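Local coordinates for dihydropyrimidinase (Brevibacillus agri, PDB 3SFW), which probably catalyses the reversible, zinc-dependent hydrolytic ring opening of dihydropyrimidines to N-carbamoyl beta-amino acids, at residues V182-T194 against T211-A224. Residues are numbered along the deposited sequence; the frame is centred on the assembly and turned at random.
With ZN (zinc ion), chain D.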
loop_
_atom_site.group_PDB
_atom_site.type_symbol
_atom_site.label_atom_id
_atom_site.label_comp_id
_atom_site.label_asym_id
_atom_site.label_seq_id
_atom_site.Cartn_x
_atom_site.Cartn_y
_atom_site.Cartn_z
ATOM N N VAL A 182 -18.277 -10.027 11.220
ATOM C CA VAL A 182 -18.419 -8.745 11.901
ATOM C C VAL A 182 -19.291 -7.770 11.136
ATOM O O VAL A 182 -19.101 -7.594 9.952
ATOM C CB VAL A 182 -17.034 -8.109 12.159
ATOM C CG1 VAL A 182 -17.145 -6.680 12.423
ATOM C CG2 VAL A 182 -16.314 -8.849 13.297
ATOM N N HIS A 183 -20.077 -6.983 11.883
ATOM C CA HIS A 183 -20.599 -5.690 11.421
ATOM C C HIS A 183 -19.538 -4.655 11.818
ATOM O O HIS A 183 -19.392 -4.345 13.012
ATOM C CB HIS A 183 -21.955 -5.342 12.131
ATOM C CG HIS A 183 -22.468 -3.966 11.792
ATOM N ND1 HIS A 183 -23.662 -3.742 11.128
ATOM C CD2 HIS A 183 -21.905 -2.743 11.989
ATOM C CE1 HIS A 183 -23.826 -2.435 10.971
ATOM N NE2 HIS A 183 -22.768 -1.810 11.464
ATOM N N ALA A 184 -18.791 -4.144 10.829
ATOM C CA ALA A 184 -17.573 -3.367 11.145
ATOM C C ALA A 184 -17.826 -1.871 10.918
ATOM O O ALA A 184 -17.467 -1.319 9.866
ATOM C CB ALA A 184 -16.359 -3.853 10.274
ATOM N N GLU A 185 -18.334 -1.197 11.942
ATOM C CA GLU A 185 -18.217 0.292 12.020
ATOM C C GLU A 185 -17.791 0.584 13.445
ATOM O O GLU A 185 -18.260 -0.108 14.386
ATOM C CB GLU A 185 -19.565 0.996 11.801
ATOM C CG GLU A 185 -20.230 0.757 10.424
ATOM C CD GLU A 185 -21.607 1.368 10.386
ATOM O OE1 GLU A 185 -22.544 0.795 11.033
ATOM O OE2 GLU A 185 -21.713 2.488 9.804
ATOM N N ASN A 186 -17.044 1.679 13.632
ATOM C CA ASN A 186 -16.656 2.007 15.015
ATOM C C ASN A 186 -17.845 2.589 15.777
ATOM O O ASN A 186 -18.270 3.735 15.536
ATOM C CB ASN A 186 -15.444 2.948 15.043
ATOM C CG ASN A 186 -14.919 3.131 16.446
ATOM O OD1 ASN A 186 -15.639 3.612 17.325
ATOM N ND2 ASN A 186 -13.682 2.753 16.667
ATOM N N GLY A 187 -18.428 1.794 16.664
ATOM C CA GLY A 187 -19.643 2.250 17.352
ATOM C C GLY A 187 -19.436 3.460 18.253
ATOM O O GLY A 187 -20.406 4.152 18.569
ATOM N N ASP A 188 -18.229 3.644 18.777
ATOM C CA ASP A 188 -18.004 4.807 19.675
ATOM C C ASP A 188 -17.911 6.106 18.907
ATOM O O ASP A 188 -18.458 7.154 19.333
ATOM C CB ASP A 188 -16.763 4.603 20.514
ATOM C CG ASP A 188 -16.960 3.508 21.572
ATOM O OD1 ASP A 188 -17.983 3.547 22.300
ATOM O OD2 ASP A 188 -16.125 2.612 21.661
ATOM N N VAL A 189 -17.243 6.055 17.768
ATOM C CA VAL A 189 -17.188 7.224 16.878
ATOM C C VAL A 189 -18.604 7.562 16.459
ATOM O O VAL A 189 -19.004 8.718 16.508
ATOM C CB VAL A 189 -16.344 6.920 15.580
ATOM C CG1 VAL A 189 -16.603 8.033 14.488
ATOM C CG2 VAL A 189 -14.884 6.829 15.921
ATOM N N LEU A 190 -19.374 6.549 16.043
ATOM C CA LEU A 190 -20.754 6.793 15.581
ATOM C C LEU A 190 -21.651 7.376 16.700
ATOM O O LEU A 190 -22.444 8.318 16.465
ATOM C CB LEU A 190 -21.377 5.482 15.060
ATOM C CG LEU A 190 -21.109 5.227 13.564
ATOM C CD1 LEU A 190 -19.645 5.556 13.162
ATOM C CD2 LEU A 190 -21.466 3.777 13.224
ATOM N N ASP A 191 -21.540 6.812 17.898
ATOM C CA ASP A 191 -22.374 7.295 19.036
ATOM C C ASP A 191 -22.132 8.792 19.295
ATOM O O ASP A 191 -23.104 9.564 19.452
ATOM C CB ASP A 191 -22.089 6.490 20.323
ATOM C CG ASP A 191 -23.056 6.842 21.468
ATOM O OD1 ASP A 191 -22.617 7.469 22.464
ATOM O OD2 ASP A 191 -24.228 6.424 21.400
ATOM N N TYR A 192 -20.864 9.215 19.195
ATOM C CA TYR A 192 -20.503 10.622 19.477
ATOM C C TYR A 192 -21.015 11.498 18.363
ATOM O O TYR A 192 -21.710 12.489 18.626
ATOM C CB TYR A 192 -18.987 10.816 19.585
ATOM C CG TYR A 192 -18.655 12.270 19.853
ATOM C CD1 TYR A 192 -18.782 12.796 21.135
ATOM C CD2 TYR A 192 -18.434 13.144 18.791
ATOM C CE1 TYR A 192 -18.542 14.163 21.375
ATOM C CE2 TYR A 192 -18.237 14.507 19.003
ATOM C CZ TYR A 192 -18.261 14.998 20.295
ATOM O OH TYR A 192 -18.079 16.355 20.478
ATOM N N LEU A 193 -20.782 11.078 17.110
ATOM C CA LEU A 193 -21.265 11.887 15.968
ATOM C C LEU A 193 -22.773 12.053 15.923
ATOM O O LEU A 193 -23.268 13.126 15.584
ATOM C CB LEU A 193 -20.734 11.360 14.632
ATOM C CG LEU A 193 -19.197 11.402 14.460
ATOM C CD1 LEU A 193 -18.811 10.735 13.094
ATOM C CD2 LEU A 193 -18.593 12.845 14.549
ATOM N N THR A 194 -23.528 10.998 16.220
ATOM C CA THR A 194 -24.990 11.107 16.134
ATOM C C THR A 194 -25.507 12.051 17.219
ATOM O O THR A 194 -26.420 12.822 16.974
ATOM C CB THR A 194 -25.749 9.785 16.286
ATOM O OG1 THR A 194 -25.570 9.281 17.609
ATOM C CG2 THR A 194 -25.291 8.757 15.254
ATOM N N THR A 211 -23.177 10.872 9.929
ATOM C CA THR A 211 -22.690 10.546 11.255
ATOM C C THR A 211 -22.020 9.140 11.289
ATOM O O THR A 211 -21.588 8.673 12.356
ATOM C CB THR A 211 -23.847 10.533 12.298
ATOM O OG1 THR A 211 -24.923 9.694 11.841
ATOM C CG2 THR A 211 -24.414 11.975 12.529
ATOM N N ARG A 212 -21.999 8.473 10.136
ATOM C CA ARG A 212 -21.243 7.194 10.008
ATOM C C ARG A 212 -20.256 7.207 8.843
ATOM O O ARG A 212 -20.432 6.446 7.879
ATOM C CB ARG A 212 -22.216 6.023 9.816
ATOM C CG ARG A 212 -23.499 6.169 10.629
ATOM C CD ARG A 212 -24.499 5.057 10.280
ATOM N NE ARG A 212 -24.183 3.781 10.934
ATOM C CZ ARG A 212 -24.663 3.399 12.130
ATOM N NH1 ARG A 212 -25.505 4.195 12.822
ATOM N NH2 ARG A 212 -24.385 2.178 12.611
ATOM N N PRO A 213 -19.192 8.038 8.916
ATOM C CA PRO A 213 -18.355 8.199 7.719
ATOM C C PRO A 213 -17.607 6.928 7.350
ATOM O O PRO A 213 -17.410 6.044 8.209
ATOM C CB PRO A 213 -17.343 9.279 8.120
ATOM C CG PRO A 213 -17.826 9.856 9.412
ATOM C CD PRO A 213 -18.663 8.801 10.064
ATOM N N PRO A 214 -17.193 6.815 6.087
ATOM C CA PRO A 214 -16.572 5.542 5.656
ATOM C C PRO A 214 -15.315 5.195 6.425
ATOM O O PRO A 214 -14.969 4.025 6.558
ATOM C CB PRO A 214 -16.260 5.771 4.160
ATOM C CG PRO A 214 -16.552 7.219 3.903
ATOM C CD PRO A 214 -17.440 7.743 4.969
ATOM N N GLU A 215 -14.579 6.218 6.877
ATOM C CA GLU A 215 -13.396 5.982 7.681
ATOM C C GLU A 215 -13.704 5.158 8.934
ATOM O O GLU A 215 -12.837 4.429 9.386
ATOM C CB GLU A 215 -12.736 7.307 8.053
ATOM C CG GLU A 215 -12.140 8.051 6.810
ATOM C CD GLU A 215 -13.139 8.887 5.934
ATOM O OE1 GLU A 215 -14.346 9.052 6.245
ATOM O OE2 GLU A 215 -12.672 9.390 4.885
ATOM N N ALA A 216 -14.918 5.283 9.468
ATOM C CA ALA A 216 -15.335 4.540 10.681
ATOM C C ALA A 216 -15.536 3.040 10.359
ATOM O O ALA A 216 -15.319 2.164 11.216
ATOM C CB ALA A 216 -16.650 5.143 11.246
ATOM N N GLU A 217 -16.033 2.777 9.147
ATOM C CA GLU A 217 -16.182 1.404 8.667
ATOM C C GLU A 217 -14.806 0.871 8.352
ATOM O O GLU A 217 -14.456 -0.264 8.712
ATOM C CB GLU A 217 -17.086 1.339 7.440
ATOM C CG GLU A 217 -17.090 -0.060 6.824
ATOM C CD GLU A 217 -17.965 -0.179 5.586
ATOM O OE1 GLU A 217 -18.938 0.582 5.411
ATOM O OE2 GLU A 217 -17.731 -1.109 4.822
ATOM N N GLY A 218 -13.975 1.682 7.708
ATOM C CA GLY A 218 -12.601 1.232 7.429
ATOM C C GLY A 218 -11.879 0.856 8.732
ATOM O O GLY A 218 -11.145 -0.156 8.800
ATOM N N GLU A 219 -11.964 1.737 9.719
ATOM C CA GLU A 219 -11.238 1.482 10.973
ATOM C C GLU A 219 -11.663 0.160 11.639
ATOM O O GLU A 219 -10.830 -0.687 11.971
ATOM C CB GLU A 219 -11.437 2.628 11.972
ATOM C CG GLU A 219 -10.592 2.454 13.275
ATOM C CD GLU A 219 -11.192 1.444 14.234
ATOM O OE1 GLU A 219 -12.436 1.446 14.443
ATOM O OE2 GLU A 219 -10.398 0.577 14.713
ATOM N N ALA A 220 -12.958 -0.055 11.733
ATOM C CA ALA A 220 -13.436 -1.273 12.416
ATOM C C ALA A 220 -13.110 -2.506 11.580
ATOM O O ALA A 220 -12.851 -3.586 12.123
ATOM C CB ALA A 220 -14.944 -1.170 12.690
ATOM N N THR A 221 -13.178 -2.361 10.248
ATOM C CA THR A 221 -12.761 -3.486 9.372
ATOM C C THR A 221 -11.308 -3.824 9.674
ATOM O O THR A 221 -10.944 -5.005 9.837
ATOM C CB THR A 221 -12.951 -3.107 7.861
ATOM O OG1 THR A 221 -14.344 -2.836 7.648
ATOM C CG2 THR A 221 -12.499 -4.255 6.982
ATOM N N GLY A 222 -10.438 -2.813 9.671
ATOM C CA GLY A 222 -9.017 -3.084 9.947
ATOM C C GLY A 222 -8.770 -3.700 11.328
ATOM O O GLY A 222 -7.857 -4.519 11.496
ATOM N N ARG A 223 -9.526 -3.224 12.313
ATOM C CA ARG A 223 -9.403 -3.739 13.685
ATOM C C ARG A 223 -9.823 -5.203 13.720
ATOM O O ARG A 223 -9.118 -6.045 14.307
ATOM C CB ARG A 223 -10.249 -2.907 14.646
ATOM C CG ARG A 223 -10.259 -3.458 16.096
ATOM C CD ARG A 223 -10.519 -2.293 17.077
ATOM N NE ARG A 223 -11.503 -1.336 16.543
ATOM C CZ ARG A 223 -12.807 -1.347 16.795
ATOM N NH1 ARG A 223 -13.607 -0.495 16.160
ATOM N NH2 ARG A 223 -13.296 -2.155 17.754
ATOM N N ALA A 224 -10.947 -5.527 13.080
ATOM C CA ALA A 224 -11.385 -6.937 13.103
ATOM C C ALA A 224 -10.341 -7.811 12.378
ATOM O O ALA A 224 -10.027 -8.935 12.818
ATOM C CB ALA A 224 -12.749 -7.058 12.451
HETATM ZN ZN ZN D . -25.104 -5.014 10.059
HETATM O O HOH W 1 -19.579 3.674 8.583
HETATM O O HOH W 2 -16.154 -0.248 17.493
HETATM O O HOH W 3 -26.620 -4.989 11.517
HETATM O O HOH W 4 -26.456 -3.282 9.637
#
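Arg212 and Glu185 form a side-on salt bridge. Arg212 NH2 donates to Glu185 OE1 at 2.8 Å, and Arg212 NE to Glu185 OE2 at 3.0 Å. Both oxygens are approached on their syn sides, and the carboxylate and guanidinium planes are 40° apart. A bend at chi3 (79°) turns the arginine head onto the glutamate. CD2 of Leu190 lies over one guanidinium face, 3.4 Å from CZ of Arg212. Glu185 OE1 also accepts from His183 NE2 at 2.6 Å, on its anti side and from the face of the carboxylate plane opposite Arg212 NH2. This bond helps fix the rotation of the imidazole, and His183 ND1 binds zinc at 2.2 Å. Glu185 is thus a second-shell residue that holds a zinc ligand here.

Asn186 makes a second polar join. Its backbone N donates to Ala216 O, which also accepts from Ala220 N within the helix. Asn186 ND2 donates to Glu219 OE1 at 2.9 Å, from above the carboxylate plane. Arg223 holds the same carboxylate side-on, and Asp163 of the second subunit takes another bond from Asn186 ND2. As the N-cap residue of helix 187-199, Asn186 turns its amide (chi1 -172°) to let OD1 accept from Val189 N while ND2 reaches Glu219.

Between these polar groups the packing is close. Ala220 CB sits 3.4 Å from Glu185 C, and Ala216 CB meets CD1 of Leu190. Farther along, CD1 of Leu193 packs against CD of the Pro213 ring.

Strand 180-182 leads directly into His183, and His239 follows strand 234-237 and binds the same zinc. Helix 214-230 precedes that second strand. The arrangement is that of an amidohydrolase TIM barrel, in which metal ligands follow the C-terminal ends of parallel strands.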